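Exopolygalacturonase (Yersinia enterocolitica, PDB 2UVF) hydrolyses pectin-derived polygalacturonate from the chain end as a family 28 glycoside hydrolase, with digalacturonic acid bound in its active site. Local coordinates at residues Asn396-Gly401 and Phe427-Arg432; Ser575-Val580 and Lys597-Asp602; Asp36-Leu41 and Phe128-Gln133; Asp225-Tyr230 and Arg240-Ile245; Phe407-Gly412 and Thr444-Glu449. All coordinates share one frame; numbering follows the deposited sequence.

Contact 1: Asn396-Gly401 and Phe427-Arg432. With NI (nickel (II) ion), chain K.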
# COMPACT_ATOMS: atom_id res chain seq x y z
N ASN A 396 8.00 1.70 -3.54
CA ASN A 396 6.97 1.10 -4.39
C ASN A 396 6.59 2.03 -5.53
O ASN A 396 6.61 3.23 -5.37
CB ASN A 396 5.72 0.76 -3.56
CG ASN A 396 5.78 -0.61 -2.87
OD1 ASN A 396 4.80 -1.35 -2.85
ND2 ASN A 396 6.93 -0.94 -2.30
N PHE A 397 6.28 1.47 -6.69
CA PHE A 397 5.58 2.19 -7.74
C PHE A 397 4.11 1.72 -7.72
O PHE A 397 3.87 0.53 -7.73
CB PHE A 397 6.24 1.92 -9.11
CG PHE A 397 5.49 2.50 -10.30
CD1 PHE A 397 5.82 3.75 -10.82
CD2 PHE A 397 4.48 1.76 -10.93
CE1 PHE A 397 5.15 4.26 -11.92
CE2 PHE A 397 3.81 2.27 -12.03
CZ PHE A 397 4.14 3.52 -12.52
N PHE A 398 3.16 2.65 -7.67
CA PHE A 398 1.71 2.30 -7.65
C PHE A 398 1.01 2.87 -8.88
O PHE A 398 1.03 4.07 -9.10
CB PHE A 398 1.00 2.80 -6.39
CG PHE A 398 1.38 2.08 -5.13
CD1 PHE A 398 0.70 0.94 -4.72
CD2 PHE A 398 2.42 2.57 -4.33
CE1 PHE A 398 1.07 0.27 -3.53
CE2 PHE A 398 2.77 1.93 -3.16
CZ PHE A 398 2.10 0.78 -2.76
N ASP A 399 0.39 1.98 -9.66
CA ASP A 399 -0.56 2.34 -10.73
C ASP A 399 -1.65 1.24 -10.66
O ASP A 399 -1.49 0.13 -11.19
CB ASP A 399 0.15 2.37 -12.10
CG ASP A 399 -0.65 3.08 -13.16
OD1 ASP A 399 -0.84 4.31 -13.03
OD2 ASP A 399 -1.07 2.42 -14.15
N THR A 400 -2.74 1.54 -9.96
CA THR A 400 -3.62 0.49 -9.45
C THR A 400 -5.06 0.70 -9.92
O THR A 400 -5.44 1.81 -10.27
CB THR A 400 -3.54 0.41 -7.89
OG1 THR A 400 -3.90 1.67 -7.33
CG2 THR A 400 -2.13 0.06 -7.42
N GLY A 401 -5.85 -0.37 -9.91
CA GLY A 401 -7.24 -0.31 -10.29
C GLY A 401 -8.10 0.29 -9.21
O GLY A 401 -9.18 0.80 -9.51
N PHE A 427 6.78 5.45 3.05
CA PHE A 427 7.77 6.44 2.62
C PHE A 427 8.46 6.11 1.29
O PHE A 427 8.57 4.96 0.92
CB PHE A 427 8.78 6.73 3.76
CG PHE A 427 9.64 5.54 4.18
CD1 PHE A 427 10.91 5.36 3.64
CD2 PHE A 427 9.18 4.63 5.13
CE1 PHE A 427 11.73 4.28 4.02
CE2 PHE A 427 9.97 3.53 5.52
CZ PHE A 427 11.25 3.36 4.97
N ASN A 428 8.95 7.14 0.61
CA ASN A 428 9.71 7.00 -0.64
C ASN A 428 8.98 6.20 -1.74
O ASN A 428 9.60 5.42 -2.47
CB ASN A 428 11.12 6.44 -0.38
CG ASN A 428 11.94 7.31 0.57
OD1 ASN A 428 11.62 8.49 0.80
ND2 ASN A 428 13.01 6.75 1.11
N ASN A 429 7.67 6.39 -1.82
CA ASN A 429 6.85 5.71 -2.85
C ASN A 429 6.49 6.70 -3.89
O ASN A 429 6.42 7.92 -3.63
CB ASN A 429 5.56 5.12 -2.25
CG ASN A 429 5.86 4.11 -1.18
OD1 ASN A 429 6.33 3.05 -1.49
ND2 ASN A 429 5.61 4.46 0.09
N TYR A 430 6.28 6.16 -5.09
CA TYR A 430 5.67 6.94 -6.18
C TYR A 430 4.25 6.43 -6.48
O TYR A 430 4.08 5.31 -6.92
CB TYR A 430 6.54 6.85 -7.41
CG TYR A 430 6.13 7.73 -8.56
CD1 TYR A 430 6.53 9.06 -8.63
CD2 TYR A 430 5.35 7.22 -9.61
CE1 TYR A 430 6.15 9.86 -9.72
CE2 TYR A 430 4.98 7.99 -10.67
CZ TYR A 430 5.38 9.31 -10.74
OH TYR A 430 5.01 10.08 -11.84
N PHE A 431 3.25 7.26 -6.24
CA PHE A 431 1.87 6.89 -6.54
C PHE A 431 1.50 7.49 -7.88
O PHE A 431 1.65 8.70 -8.05
CB PHE A 431 0.90 7.37 -5.45
CG PHE A 431 1.25 6.88 -4.07
CD1 PHE A 431 0.66 5.74 -3.56
CD2 PHE A 431 2.16 7.58 -3.28
CE1 PHE A 431 0.99 5.27 -2.28
CE2 PHE A 431 2.50 7.13 -2.00
CZ PHE A 431 1.90 5.97 -1.49
N ARG A 432 1.12 6.67 -8.85
CA ARG A 432 0.58 7.17 -10.09
C ARG A 432 -0.95 7.09 -9.97
O ARG A 432 -1.50 7.66 -9.05
CB ARG A 432 1.13 6.42 -11.31
CG ARG A 432 1.06 7.21 -12.61
CD ARG A 432 1.77 6.49 -13.75
NE ARG A 432 1.50 7.09 -15.05
CZ ARG A 432 0.38 6.91 -15.75
NH1 ARG A 432 0.23 7.52 -16.92
NH2 ARG A 432 -0.60 6.13 -15.27
NI NI K . -9.78 2.42 -10.67
O HOH W 1 -2.52 3.80 -15.95
O HOH W 2 -7.53 3.29 -10.77
O HOH W 3 -10.61 3.98 -11.98
O HOH W 4 -12.04 1.35 -10.74
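Arg432 NH2 meets Asp399 OD1 in a salt bridge of 2.9 Å. The carboxylate oxygen lies in the guanidinium plane, while the nitrogen stands above the carboxylate plane. An arginine chain extended from CG to NE, with CG anti to the backbone N (chi1 -157°), lies alongside Asp399. Behind the pair, Phe398 N donates to Tyr430 O at 2.9 Å and Arg432 N donates to Phe398 O at 2.6 Å. These are two ladder bonds of parallel strands on successive beta-helix coils. On one face Phe398 and Phe431 lie nearly parallel but slid apart, Phe398 CD2 to Phe431 CE1 3.7 Å. On the other, Phe397 and Tyr430 meet rim to rim. At the strand start Asn429 OD1 takes the N-H of Asn396 on a lone pair, at 3.0 Å; Asn429 ND2 turns to Val393 and Asn456. Glu285 receives both Arg432 NE and Tyr430 OH. Gly401 O binds nickel, completed by waters and Asp376. Asp399, which also accepts from Met433 N, and Glu285 probably balance the buried arginine charge.

Contact 2: Ser575-Val580 and Lys597-Asp602; sequences SEFNKV and KNVKVD
The C-terminal end of the right-handed beta-helix is covered by an irregular segment, 597-602, running nearly parallel to 575-580. Asn598 and Val599 form a G1 bulge opposite Val606. The firmest link lies at the corner. There Lys579 N donates to Asp602 OD2 at 3.1 Å, meeting it from above the carboxylate plane. Asp602 OD1 takes a bond from a water at 2.7 Å. That water also donates to Phe577 O and accepts from Val580 N, so the carboxylate is held to the corner by both oxygens. Asn578 has CG anti to its carbonyl carbon (chi1 -58°), which brings OD1 to Asp602 N for a weak bond of 3.0 Å. Val599 CG2 touches the edge of the Phe577 ring, 3.5 Å from Phe577 CE1 and in the ring plane. Phe577 also meets the ring of Trp591 and packs on Leu572 and Val556. Ser575 OG bonds to Val554 N. Segment 575-580 thus lies between strand 551-562, to which its backbone is bonded, and the closing segment.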
# COMPACT_ATOMS: atom_id res chain seq x y z
N SER A 575 -9.96 21.97 15.64
CA SER A 575 -9.01 21.88 14.53
C SER A 575 -8.42 23.23 14.09
O SER A 575 -9.07 24.26 14.19
CB SER A 575 -9.69 21.18 13.36
OG SER A 575 -10.13 19.88 13.75
N GLU A 576 -7.18 23.22 13.59
CA GLU A 576 -6.58 24.46 13.05
C GLU A 576 -5.87 24.31 11.68
O GLU A 576 -5.23 23.30 11.42
CB GLU A 576 -5.66 25.15 14.07
CG GLU A 576 -4.36 24.44 14.38
CD GLU A 576 -4.58 23.23 15.26
OE1 GLU A 576 -5.52 23.26 16.09
OE2 GLU A 576 -3.80 22.25 15.12
N PHE A 577 -5.99 25.36 10.86
CA PHE A 577 -5.45 25.41 9.50
C PHE A 577 -4.49 26.60 9.31
O PHE A 577 -4.92 27.70 8.96
CB PHE A 577 -6.60 25.50 8.49
CG PHE A 577 -7.57 24.37 8.58
CD1 PHE A 577 -8.68 24.44 9.43
CD2 PHE A 577 -7.40 23.22 7.81
CE1 PHE A 577 -9.59 23.39 9.52
CE2 PHE A 577 -8.30 22.16 7.89
CZ PHE A 577 -9.40 22.24 8.74
N ASN A 578 -3.20 26.34 9.52
CA ASN A 578 -2.17 27.37 9.49
C ASN A 578 -1.22 27.32 8.29
O ASN A 578 -0.66 26.27 7.98
CB ASN A 578 -1.39 27.36 10.79
CG ASN A 578 -2.30 27.57 11.99
OD1 ASN A 578 -3.40 28.16 11.84
ND2 ASN A 578 -1.89 27.07 13.15
N LYS A 579 -1.07 28.47 7.65
CA LYS A 579 -0.19 28.63 6.49
C LYS A 579 -0.59 27.69 5.36
O LYS A 579 0.23 26.98 4.79
CB LYS A 579 1.28 28.45 6.89
CG LYS A 579 1.68 29.24 8.14
CD LYS A 579 2.97 28.70 8.76
CE LYS A 579 4.16 28.98 7.85
NZ LYS A 579 4.12 30.41 7.42
N VAL A 580 -1.89 27.70 5.05
CA VAL A 580 -2.40 27.02 3.88
C VAL A 580 -2.56 28.10 2.80
O VAL A 580 -3.42 28.98 2.92
CB VAL A 580 -3.76 26.32 4.16
CG1 VAL A 580 -4.22 25.50 2.93
CG2 VAL A 580 -3.69 25.45 5.40
N LYS A 597 -16.90 23.89 15.48
CA LYS A 597 -16.68 24.47 16.79
C LYS A 597 -15.20 24.42 17.15
O LYS A 597 -14.62 23.35 17.26
CB LYS A 597 -17.53 23.76 17.86
CG LYS A 597 -17.75 24.57 19.13
CD LYS A 597 -18.45 23.74 20.19
CE LYS A 597 -19.01 24.62 21.30
NZ LYS A 597 -19.81 23.81 22.28
N ASN A 598 -14.60 25.60 17.31
CA ASN A 598 -13.20 25.75 17.72
C ASN A 598 -12.12 25.49 16.61
O ASN A 598 -11.27 24.61 16.74
CB ASN A 598 -12.94 24.95 19.02
CG ASN A 598 -11.69 25.40 19.74
OD1 ASN A 598 -11.36 26.59 19.72
ND2 ASN A 598 -10.99 24.46 20.36
N VAL A 599 -12.19 26.30 15.55
CA VAL A 599 -11.22 26.36 14.41
C VAL A 599 -11.40 27.78 13.81
O VAL A 599 -12.51 28.28 13.96
CB VAL A 599 -11.53 25.20 13.36
CG1 VAL A 599 -13.01 24.81 13.32
CG2 VAL A 599 -11.03 25.52 11.95
N LYS A 600 -10.45 28.52 13.18
CA LYS A 600 -8.94 28.58 13.25
C LYS A 600 -8.45 27.89 11.97
O LYS A 600 -8.01 26.75 12.04
CB LYS A 600 -8.37 28.01 14.55
CG LYS A 600 -8.72 28.87 15.77
CD LYS A 600 -7.58 28.94 16.80
CE LYS A 600 -8.11 29.34 18.17
NZ LYS A 600 -8.61 28.15 18.94
N VAL A 601 -8.48 28.55 10.79
CA VAL A 601 -7.51 29.58 10.22
C VAL A 601 -6.64 30.71 10.90
O VAL A 601 -7.08 31.85 11.09
CB VAL A 601 -8.11 30.17 8.90
CG1 VAL A 601 -7.02 30.44 7.87
CG2 VAL A 601 -9.15 29.21 8.32
N ASP A 602 -5.38 30.35 11.15
CA ASP A 602 -4.23 31.29 11.31
C ASP A 602 -4.05 32.17 12.58
O ASP A 602 -3.54 33.28 12.46
CB ASP A 602 -4.04 32.16 10.04
CG ASP A 602 -3.17 31.48 8.95
OD1 ASP A 602 -3.56 31.55 7.76
OD2 ASP A 602 -2.10 30.92 9.26
O HOH W 5 -4.05 29.16 6.63

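Contact 3: Asp36-Leu41 and Phe128-Gln133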
# COMPACT_ATOMS: atom_id res chain seq x y z
N ASP A 36 21.90 17.78 14.86
CA ASP A 36 21.08 16.76 15.57
C ASP A 36 21.02 15.47 14.75
O ASP A 36 20.61 15.49 13.59
CB ASP A 36 19.67 17.32 15.81
CG ASP A 36 19.22 17.20 17.25
OD1 ASP A 36 19.77 16.34 17.99
OD2 ASP A 36 18.32 17.97 17.65
N ALA A 37 21.44 14.36 15.37
CA ALA A 37 21.68 13.08 14.68
C ALA A 37 20.42 12.38 14.17
O ALA A 37 19.38 12.42 14.84
CB ALA A 37 22.48 12.13 15.58
N PRO A 38 20.50 11.72 12.99
CA PRO A 38 19.43 10.88 12.44
C PRO A 38 18.96 9.82 13.43
O PRO A 38 19.79 9.19 14.10
CB PRO A 38 20.08 10.23 11.22
CG PRO A 38 21.08 11.23 10.78
CD PRO A 38 21.65 11.77 12.06
N GLN A 39 17.65 9.66 13.53
CA GLN A 39 17.05 8.75 14.50
C GLN A 39 16.62 7.44 13.87
O GLN A 39 16.07 7.42 12.77
CB GLN A 39 15.86 9.40 15.22
CG GLN A 39 16.23 10.58 16.09
CD GLN A 39 15.02 11.26 16.72
OE1 GLN A 39 13.88 10.77 16.63
NE2 GLN A 39 15.27 12.40 17.37
N GLN A 40 16.90 6.35 14.58
CA GLN A 40 16.34 5.02 14.33
C GLN A 40 16.78 4.35 13.03
O GLN A 40 15.95 3.79 12.31
CB GLN A 40 14.81 5.03 14.48
CG GLN A 40 14.36 5.63 15.81
CD GLN A 40 12.85 5.63 15.99
OE1 GLN A 40 12.15 4.71 15.56
NE2 GLN A 40 12.35 6.67 16.64
N LEU A 41 18.08 4.37 12.74
CA LEU A 41 18.62 3.54 11.67
C LEU A 41 18.22 2.12 12.02
O LEU A 41 18.25 1.75 13.19
CB LEU A 41 20.14 3.67 11.55
CG LEU A 41 20.85 2.73 10.56
CD1 LEU A 41 20.42 3.01 9.12
CD2 LEU A 41 22.37 2.79 10.68
N PHE A 128 26.85 -0.06 11.01
CA PHE A 128 26.30 0.95 10.10
C PHE A 128 25.94 2.24 10.85
O PHE A 128 25.33 2.20 11.94
CB PHE A 128 25.04 0.42 9.38
CG PHE A 128 25.27 -0.76 8.45
CD1 PHE A 128 25.97 -0.61 7.26
CD2 PHE A 128 24.72 -2.01 8.75
CE1 PHE A 128 26.17 -1.70 6.38
CE2 PHE A 128 24.90 -3.10 7.90
CZ PHE A 128 25.62 -2.95 6.71
N THR A 129 26.34 3.38 10.29
CA THR A 129 25.80 4.68 10.71
C THR A 129 25.29 5.51 9.52
O THR A 129 25.66 5.24 8.37
CB THR A 129 26.79 5.54 11.57
OG1 THR A 129 28.01 5.77 10.84
CG2 THR A 129 27.09 4.87 12.91
N VAL A 130 24.44 6.50 9.81
CA VAL A 130 23.88 7.42 8.81
C VAL A 130 23.97 8.90 9.27
O VAL A 130 23.66 9.22 10.42
CB VAL A 130 22.39 7.04 8.43
CG1 VAL A 130 21.44 7.14 9.62
CG2 VAL A 130 21.89 7.86 7.26
N LYS A 131 24.41 9.77 8.37
CA LYS A 131 24.45 11.22 8.61
C LYS A 131 23.58 11.95 7.60
O LYS A 131 23.61 11.63 6.40
CB LYS A 131 25.88 11.77 8.48
CG LYS A 131 26.95 11.07 9.29
CD LYS A 131 28.23 11.90 9.28
CE LYS A 131 29.35 11.22 10.06
NZ LYS A 131 30.39 12.18 10.56
N ALA A 132 22.80 12.92 8.10
CA ALA A 132 22.15 13.93 7.26
C ALA A 132 23.18 14.79 6.54
O ALA A 132 24.17 15.23 7.13
CB ALA A 132 21.23 14.81 8.08
N GLN A 133 22.94 15.02 5.25
CA GLN A 133 23.76 15.92 4.46
C GLN A 133 22.95 17.18 4.22
O GLN A 133 21.77 17.12 3.86
CB GLN A 133 24.16 15.27 3.13
CG GLN A 133 25.28 15.98 2.38
CD GLN A 133 25.39 15.54 0.94
OE1 GLN A 133 26.14 14.62 0.61
NE2 GLN A 133 24.62 16.18 0.07
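Strand 128-133 is regular, whereas 36-41 reaches it as a loop leading into a weakly bonded strand at about 39-41. The short axes pass 8.2 Å apart, with their directions at 138°. This spacing is that of two layers facing each other. Pro38 and Leu41 both point toward the strand, while Gln39 and Gln40 between them point away. Across from them Phe128, Val130 and Ala132 alternate inward. Val130 is the middle piece. Its CG1 sits between the backbone N and the carbonyl carbon (chi1 63°), and Val130 CG1 meets Pro38 CB at 3.7 Å and Leu41 CB at 4.2 Å. The proline ring lies over the backbone, with Pro38 CG 3.3 Å from Val130 O and 4.5 Å from Ala132 CB. Leu41 has CG anti to the backbone N (chi1 173°). That sends Leu41 CD2 down to 3.8 Å from Phe128 CB and 3.3 Å from Phe128 O. The contact joins the two sheets of the fibronectin type III sandwich. Leu41 also packs on Leu55 and Trp57 of strand 53-58, and strand 125-134 lies between strands 66-73 and 146-149.

Contact 4: Asp225-Tyr230 and Arg240-Ile245; sequences DYPAGY and RPASLI. With ADA (alpha-D-galactopyranuronic acid), chain C.
Arg240 pairs with Tyr230 in a hairpin and binds the sugar with its side chain. Its CG is anti to the carbonyl carbon (chi1 -70°), and the chain runs extended to the guanidinium. Arg240 NH1 gives a bond to O6A of the bound galacturonic acid at 2.8 Å. Arg240 NH2 reaches O6A of the sugar at 2.9 Å and its O6B at 3.0 Å, so both carboxylate oxygens are gripped. Tyr230 has CG in the crowded position between N and the carbonyl carbon (chi1 71°). This lays its ring obliquely across the arginine, at 86° to the guanidinium, with Arg240 CB over one face toward the rim. Tyr230 OH lies in the guanidinium plane and takes a weak bond from Arg240 NH1 at 3.3 Å. A classic bulge brings Gly229 N and Tyr230 N both onto Arg240 O, and Arg240 N donates to Tyr230 O at 2.9 Å. Gly229, lacking a side chain, brings its CA within 3.5 Å of Ala242 N. Tyr226 lies alongside Leu244, Tyr226 CE1 to Leu244 CD1 4.1 Å, and its hydroxyl bonds to Ser220. Strand 194-202 packs against Tyr226 and Ala242, helix 307-317 against Tyr226 and Pro241, strand 334-339 against Tyr230.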
# COMPACT_ATOMS: atom_id res chain seq x y z
N ASP A 225 -8.95 -24.32 -9.91
CA ASP A 225 -7.58 -24.29 -9.41
C ASP A 225 -7.42 -23.35 -8.22
O ASP A 225 -6.31 -23.16 -7.73
CB ASP A 225 -6.63 -23.92 -10.53
CG ASP A 225 -6.22 -25.12 -11.36
OD1 ASP A 225 -5.56 -26.03 -10.78
OD2 ASP A 225 -6.56 -25.14 -12.58
N TYR A 226 -8.53 -22.78 -7.77
CA TYR A 226 -8.58 -21.89 -6.61
C TYR A 226 -9.69 -22.43 -5.69
O TYR A 226 -10.85 -22.03 -5.82
CB TYR A 226 -8.87 -20.43 -7.02
CG TYR A 226 -7.97 -19.87 -8.12
CD1 TYR A 226 -6.80 -19.17 -7.79
CD2 TYR A 226 -8.29 -20.02 -9.47
CE1 TYR A 226 -5.96 -18.65 -8.80
CE2 TYR A 226 -7.46 -19.51 -10.48
CZ TYR A 226 -6.30 -18.82 -10.13
OH TYR A 226 -5.48 -18.30 -11.11
N PRO A 227 -9.33 -23.34 -4.76
CA PRO A 227 -10.35 -23.95 -3.92
C PRO A 227 -10.66 -23.03 -2.75
O PRO A 227 -10.04 -21.96 -2.65
CB PRO A 227 -9.70 -25.27 -3.47
CG PRO A 227 -8.20 -25.06 -3.59
CD PRO A 227 -7.97 -23.80 -4.41
N ALA A 228 -11.60 -23.40 -1.88
CA ALA A 228 -12.03 -22.49 -0.81
C ALA A 228 -10.82 -21.93 -0.07
O ALA A 228 -9.88 -22.66 0.22
CB ALA A 228 -12.99 -23.19 0.15
N GLY A 229 -10.87 -20.63 0.25
CA GLY A 229 -9.71 -19.91 0.76
C GLY A 229 -9.81 -19.40 2.17
O GLY A 229 -9.03 -19.81 3.01
N TYR A 230 -10.75 -18.48 2.43
CA TYR A 230 -10.82 -17.80 3.73
C TYR A 230 -12.11 -16.99 3.85
O TYR A 230 -12.76 -16.70 2.85
CB TYR A 230 -9.61 -16.85 3.91
CG TYR A 230 -9.66 -15.62 3.02
CD1 TYR A 230 -10.06 -14.38 3.53
CD2 TYR A 230 -9.33 -15.69 1.66
CE1 TYR A 230 -10.14 -13.25 2.71
CE2 TYR A 230 -9.40 -14.58 0.85
CZ TYR A 230 -9.80 -13.35 1.37
OH TYR A 230 -9.87 -12.24 0.56
N ARG A 240 -14.48 -17.00 0.58
CA ARG A 240 -13.84 -16.49 -0.63
C ARG A 240 -12.86 -17.53 -1.16
O ARG A 240 -12.33 -18.34 -0.39
CB ARG A 240 -13.12 -15.17 -0.32
CG ARG A 240 -14.07 -14.03 -0.07
CD ARG A 240 -13.34 -12.81 0.40
NE ARG A 240 -14.18 -11.62 0.30
CZ ARG A 240 -13.73 -10.37 0.39
NH1 ARG A 240 -12.44 -10.12 0.58
NH2 ARG A 240 -14.57 -9.37 0.27
N PRO A 241 -12.61 -17.53 -2.48
CA PRO A 241 -11.65 -18.52 -2.92
C PRO A 241 -10.23 -18.14 -2.51
O PRO A 241 -9.99 -17.01 -2.04
CB PRO A 241 -11.80 -18.51 -4.44
CG PRO A 241 -12.25 -17.14 -4.76
CD PRO A 241 -13.11 -16.72 -3.60
N ALA A 242 -9.31 -19.09 -2.67
CA ALA A 242 -7.90 -18.83 -2.52
C ALA A 242 -7.42 -17.81 -3.58
O ALA A 242 -7.92 -17.77 -4.70
CB ALA A 242 -7.11 -20.13 -2.64
N SER A 243 -6.45 -16.99 -3.18
CA SER A 243 -5.70 -16.14 -4.10
C SER A 243 -4.71 -16.99 -4.88
O SER A 243 -4.58 -18.19 -4.63
CB SER A 243 -4.95 -15.06 -3.31
OG SER A 243 -5.85 -14.27 -2.54
N LEU A 244 -3.99 -16.36 -5.80
CA LEU A 244 -2.92 -17.03 -6.52
C LEU A 244 -1.82 -17.49 -5.56
O LEU A 244 -1.30 -18.60 -5.68
CB LEU A 244 -2.35 -16.09 -7.60
CG LEU A 244 -1.38 -16.65 -8.64
CD1 LEU A 244 -2.02 -17.82 -9.42
CD2 LEU A 244 -0.88 -15.56 -9.59
N ILE A 245 -1.47 -16.62 -4.61
CA ILE A 245 -0.48 -16.97 -3.59
C ILE A 245 -1.10 -16.75 -2.23
O ILE A 245 -1.71 -15.71 -1.97
CB ILE A 245 0.84 -16.15 -3.72
CG1 ILE A 245 1.51 -16.43 -5.07
CG2 ILE A 245 1.80 -16.46 -2.55
CD1 ILE A 245 2.27 -15.27 -5.62
C1 ADA C . -13.05 -2.73 1.60
C2 ADA C . -11.75 -2.60 2.41
C3 ADA C . -10.68 -3.46 1.71
C4 ADA C . -11.15 -4.95 1.64
C5 ADA C . -12.50 -5.03 0.89
C6 ADA C . -13.18 -6.42 0.72
O2 ADA C . -11.34 -1.23 2.54
O3 ADA C . -9.42 -3.34 2.36
O4 ADA C . -11.27 -5.53 2.94
O5 ADA C . -13.48 -4.12 1.48
O6B ADA C . -14.39 -6.48 1.02
O6A ADA C . -12.50 -7.38 0.30

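Contact 5: Phe407-Gly412 and Thr444-Glu449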
# COMPACT_ATOMS: atom_id res chain seq x y z
N PHE A 407 -6.01 0.68 4.38
CA PHE A 407 -5.99 0.12 5.75
C PHE A 407 -7.38 -0.24 6.20
O PHE A 407 -8.29 0.56 6.07
CB PHE A 407 -5.36 1.10 6.74
CG PHE A 407 -3.94 1.43 6.42
CD1 PHE A 407 -2.92 0.57 6.77
CD2 PHE A 407 -3.64 2.62 5.74
CE1 PHE A 407 -1.61 0.88 6.45
CE2 PHE A 407 -2.33 2.94 5.43
CZ PHE A 407 -1.31 2.06 5.77
N ALA A 408 -7.53 -1.45 6.69
CA ALA A 408 -8.83 -1.96 7.11
C ALA A 408 -8.74 -2.48 8.56
O ALA A 408 -7.73 -3.04 8.95
CB ALA A 408 -9.28 -3.07 6.19
N ALA A 409 -9.82 -2.32 9.32
CA ALA A 409 -9.85 -2.80 10.70
C ALA A 409 -11.16 -3.51 11.13
O ALA A 409 -11.42 -3.67 12.32
CB ALA A 409 -9.49 -1.69 11.64
N GLY A 410 -11.93 -3.96 10.15
CA GLY A 410 -13.16 -4.70 10.42
C GLY A 410 -14.36 -3.78 10.38
O GLY A 410 -14.24 -2.59 10.11
N THR A 411 -15.55 -4.34 10.62
CA THR A 411 -16.78 -3.57 10.47
C THR A 411 -17.83 -3.94 11.53
O THR A 411 -18.14 -5.12 11.73
CB THR A 411 -17.39 -3.67 9.03
OG1 THR A 411 -17.86 -5.00 8.77
CG2 THR A 411 -16.36 -3.34 7.98
N GLY A 412 -18.35 -2.91 12.19
CA GLY A 412 -19.46 -3.06 13.12
C GLY A 412 -19.05 -3.43 14.53
O GLY A 412 -17.90 -3.20 14.93
N THR A 444 -13.35 0.55 9.38
CA THR A 444 -12.62 1.18 10.50
C THR A 444 -12.92 0.59 11.90
O THR A 444 -12.48 1.14 12.93
CB THR A 444 -12.81 2.71 10.53
OG1 THR A 444 -14.21 3.00 10.56
CG2 THR A 444 -12.19 3.36 9.29
N GLY A 445 -13.64 -0.53 11.91
CA GLY A 445 -14.08 -1.25 13.12
C GLY A 445 -13.18 -1.32 14.35
O GLY A 445 -13.50 -0.75 15.38
N ALA A 446 -12.07 -2.04 14.26
CA ALA A 446 -11.17 -2.19 15.42
C ALA A 446 -10.21 -1.00 15.63
O ALA A 446 -9.35 -1.05 16.52
CB ALA A 446 -10.39 -3.51 15.35
N TRP A 447 -10.39 0.06 14.84
CA TRP A 447 -9.50 1.23 14.83
C TRP A 447 -8.32 1.10 13.85
O TRP A 447 -7.66 0.07 13.79
CB TRP A 447 -9.00 1.62 16.24
CG TRP A 447 -10.06 2.30 17.09
CD1 TRP A 447 -10.79 1.73 18.10
CD2 TRP A 447 -10.51 3.67 16.99
NE1 TRP A 447 -11.66 2.66 18.63
CE2 TRP A 447 -11.52 3.85 17.97
CE3 TRP A 447 -10.17 4.75 16.16
CZ2 TRP A 447 -12.18 5.07 18.15
CZ3 TRP A 447 -10.83 5.96 16.35
CH2 TRP A 447 -11.82 6.11 17.33
N ILE A 448 -8.10 2.16 13.09
CA ILE A 448 -6.89 2.32 12.28
C ILE A 448 -6.07 3.43 12.92
O ILE A 448 -6.58 4.52 13.19
CB ILE A 448 -7.21 2.66 10.79
CG1 ILE A 448 -7.97 1.49 10.13
CG2 ILE A 448 -5.92 3.01 10.02
CD1 ILE A 448 -8.91 1.88 9.01
N GLU A 449 -4.80 3.16 13.19
CA GLU A 449 -4.05 4.10 14.02
C GLU A 449 -2.53 4.02 13.84
O GLU A 449 -2.00 3.00 13.42
CB GLU A 449 -4.41 3.88 15.49
CG GLU A 449 -3.93 2.53 16.04
CD GLU A 449 -4.60 2.13 17.35
OE1 GLU A 449 -5.57 2.80 17.78
OE2 GLU A 449 -4.13 1.13 17.93
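Ala409 CB is a small knob set into the hollow of the turn 444-447. It sits 3.3 Å from Trp447 O and 3.8 Å from Ile448 CG1, with Ala446 CB at 4.2 Å. The type I turn is closed by Trp447 N bonding to Thr444 O. Ile448 fills the next hollow. Its CG1 is anti to the carbonyl carbon (chi1 -64°); with chi2 near anti (151°), Ile448 CD1 comes to 3.3 Å from Phe407 O, while Ile448 CG2 meets Phe407 CB at 3.8 Å. The Phe407 ring leads off toward Met421, Ala424 and Leu426. Gly445 lies against the backbone of Gly410 and Thr411, where glycine leaves room, and the backbone angles of Gly410 call for glycine. This closeness lets Ala446 N donate to Ala409 O at 2.6 Å and Gly445 N to Gly410 O at 2.8 Å, each from above the carbonyl plane. Ala408 points away and touches the bound galacturonic acid. Main-chain bonds and small apolar groups therefore hold the backbone beside the sugar pocket.

Overall arrangement
Contacts 1 and 5 belong to neighbouring coils of the beta-helix. Strands 397-399 and 405-408 follow each other in the chain, and strand 430-431 pairs with 448-459. Both are buried, but contact 1 joins strands through aromatic pairs and a salt bridge, whereas contact 5 joins strand ends and the loops next to them through close backbone and small apolar groups. Contact 2, at the helix end, is more exposed, its bonds are partly weak, and a water bridges the Asp602 carboxylate to the backbone. Contact 3, buried in the fibronectin domain, rests on apolar side chains packed on each other and on the backbone. Contacts 4 and 5 both border the glycan pocket, contact 4 by charge and contact 5 by an alanine.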